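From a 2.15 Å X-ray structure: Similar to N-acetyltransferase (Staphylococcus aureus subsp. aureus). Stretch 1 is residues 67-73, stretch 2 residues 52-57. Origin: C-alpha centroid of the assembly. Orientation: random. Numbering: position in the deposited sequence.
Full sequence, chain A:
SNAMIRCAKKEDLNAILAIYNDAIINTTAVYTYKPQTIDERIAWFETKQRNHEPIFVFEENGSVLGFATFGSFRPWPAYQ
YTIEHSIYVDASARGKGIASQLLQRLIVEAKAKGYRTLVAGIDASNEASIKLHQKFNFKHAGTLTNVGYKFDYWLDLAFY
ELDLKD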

# COMPACT_ATOMS: atom_id res chain seq x y z
N PHE A 67 0.79 -24.73 -8.89
CA PHE A 67 1.76 -25.23 -7.91
C PHE A 67 2.21 -24.13 -6.96
O PHE A 67 1.98 -22.96 -7.22
CB PHE A 67 2.94 -25.94 -8.58
CG PHE A 67 3.99 -25.02 -9.13
CD1 PHE A 67 3.86 -24.46 -10.39
CD2 PHE A 67 5.14 -24.75 -8.39
CE1 PHE A 67 4.85 -23.61 -10.90
CE2 PHE A 67 6.14 -23.91 -8.89
CZ PHE A 67 5.99 -23.34 -10.15
N ALA A 68 2.82 -24.53 -5.85
CA ALA A 68 3.19 -23.60 -4.78
C ALA A 68 4.27 -24.17 -3.90
O ALA A 68 4.32 -25.38 -3.65
CB ALA A 68 1.98 -23.25 -3.94
N THR A 69 5.14 -23.30 -3.40
CA THR A 69 6.21 -23.77 -2.55
C THR A 69 6.65 -22.69 -1.57
O THR A 69 6.28 -21.52 -1.71
CB THR A 69 7.42 -24.25 -3.41
OG1 THR A 69 8.41 -24.84 -2.56
CG2 THR A 69 8.04 -23.10 -4.18
N PHE A 70 7.41 -23.08 -0.55
CA PHE A 70 8.12 -22.07 0.24
C PHE A 70 9.57 -22.45 0.50
O PHE A 70 9.96 -23.60 0.31
CB PHE A 70 7.36 -21.63 1.50
CG PHE A 70 7.23 -22.69 2.59
CD1 PHE A 70 5.98 -23.09 3.02
CD2 PHE A 70 8.35 -23.23 3.21
CE1 PHE A 70 5.84 -24.03 4.04
CE2 PHE A 70 8.22 -24.19 4.22
CZ PHE A 70 6.97 -24.58 4.63
N GLY A 71 10.37 -21.47 0.91
CA GLY A 71 11.78 -21.71 1.19
C GLY A 71 12.37 -20.51 1.91
O GLY A 71 11.65 -19.74 2.53
N SER A 72 13.69 -20.35 1.80
CA SER A 72 14.40 -19.32 2.54
C SER A 72 14.02 -17.92 2.06
O SER A 72 13.80 -17.72 0.87
CB SER A 72 15.91 -19.53 2.40
OG SER A 72 16.64 -18.36 2.72
N PHE A 73 13.92 -16.97 2.99
CA PHE A 73 13.65 -15.58 2.60
C PHE A 73 14.96 -14.82 2.35
O PHE A 73 15.16 -14.27 1.27
CB PHE A 73 12.79 -14.87 3.66
CG PHE A 73 12.76 -13.38 3.50
CD1 PHE A 73 12.34 -12.79 2.31
CD2 PHE A 73 13.16 -12.55 4.54
CE1 PHE A 73 12.33 -11.41 2.16
CE2 PHE A 73 13.15 -11.18 4.41
CZ PHE A 73 12.73 -10.60 3.21
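Stretch 2 (52-57) HEPIFV

Stretch 2 lies beside stretch 1 as an antiparallel neighbour in a β-sheet. Its strand approaches that of stretch 1 to 4.6 Å between axes, with 163° between their N-to-C directions, so Phe67 comes level with Val57 (CA to CA 4.2 Å), Ala68 with Phe56 (CA to CA 5.3 Å) and Thr69 roughly with Ile55. The backbone enters this register from a turn: His52, at positive phi, ends a helix in a Schellman motif and makes no contact itself, and from Glu53 onward the chain is extended.

Both backbone-to-backbone hydrogen bonds across the contact belong to one pair, Ala68 and Phe56. Phe56 N donates to Ala68 O at 2.9 Å, nearly straight at 170°, and Ala68 N returns the bond to Phe56 O at 2.9 Å, more bent at 140°. Both carbonyls also receive CA-H contacts, Phe67 CA at 3.1 Å from Phe56 O and Ile55 CA at 3.4 Å from Ala68 O. Further along, a side chain takes up the task: Thr69, with chi1 in t, donates OG1 to Pro54 O at a short 2.5 Å. Proline has no amide hydrogen to give, but its carbonyl is thus satisfied.

Side chains follow the register. Phe67 CB packs on Val57 CG1 at 3.9 Å, on the sheet face that Thr69 and Ile55 share, while Ala68 and Phe56 point to the other. Pro54 lies over one face of the Phe70 ring, its CG 3.7 Å from the ring centroid and 17° off the normal, a CH-π contact.

At the open end, water replaces direct pairing. The CA-to-CB bond of Glu53 points toward stretch 1, and one water donates to Glu53 OE2 at 2.5 Å while accepting from Ser72 N at 2.8 Å. Gly71 leaves room for this carboxylate: an ideal CB there would fall 2.9 Å from Glu53 OE1, a clash.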

# COMPACT_ATOMS: atom_id res chain seq x y z
N HIS A 52 13.97 -30.60 2.41
CA HIS A 52 12.65 -30.81 3.02
C HIS A 52 11.74 -29.58 2.91
O HIS A 52 11.02 -29.23 3.85
CB HIS A 52 12.78 -31.30 4.47
CG HIS A 52 13.41 -32.65 4.59
ND1 HIS A 52 14.77 -32.83 4.82
CD2 HIS A 52 12.89 -33.90 4.49
CE1 HIS A 52 15.04 -34.11 4.87
NE2 HIS A 52 13.91 -34.79 4.67
N GLU A 53 11.77 -28.91 1.76
CA GLU A 53 10.85 -27.82 1.50
C GLU A 53 9.69 -28.38 0.69
O GLU A 53 9.90 -29.15 -0.25
CB GLU A 53 11.57 -26.69 0.75
CG GLU A 53 12.73 -26.08 1.55
CD GLU A 53 13.54 -25.05 0.78
OE1 GLU A 53 13.29 -24.83 -0.42
OE2 GLU A 53 14.45 -24.44 1.40
N PRO A 54 8.47 -27.98 1.03
CA PRO A 54 7.30 -28.57 0.36
C PRO A 54 7.06 -27.99 -1.05
O PRO A 54 7.42 -26.84 -1.33
CB PRO A 54 6.14 -28.17 1.28
CG PRO A 54 6.59 -26.86 1.89
CD PRO A 54 8.10 -26.92 1.99
N ILE A 55 6.48 -28.81 -1.91
CA ILE A 55 5.96 -28.36 -3.19
C ILE A 55 4.58 -28.98 -3.31
O ILE A 55 4.43 -30.20 -3.23
CB ILE A 55 6.82 -28.87 -4.37
CG1 ILE A 55 8.30 -28.57 -4.14
CG2 ILE A 55 6.35 -28.21 -5.68
CD1 ILE A 55 9.23 -29.28 -5.10
N PHE A 56 3.56 -28.15 -3.47
CA PHE A 56 2.21 -28.65 -3.62
C PHE A 56 1.72 -28.33 -5.02
O PHE A 56 2.10 -27.31 -5.59
CB PHE A 56 1.28 -28.02 -2.58
CG PHE A 56 1.69 -28.30 -1.16
CD1 PHE A 56 1.56 -29.58 -0.63
CD2 PHE A 56 2.21 -27.29 -0.36
CE1 PHE A 56 1.94 -29.84 0.68
CE2 PHE A 56 2.59 -27.54 0.94
CZ PHE A 56 2.45 -28.82 1.46
N VAL A 57 0.90 -29.21 -5.57
CA VAL A 57 0.21 -28.95 -6.82
C VAL A 57 -1.29 -29.07 -6.59
O VAL A 57 -1.77 -29.86 -5.76
CB VAL A 57 0.65 -29.90 -7.96
CG1 VAL A 57 2.11 -29.69 -8.31
CG2 VAL A 57 0.38 -31.36 -7.59
O HOH W 1 15.29 -22.28 0.59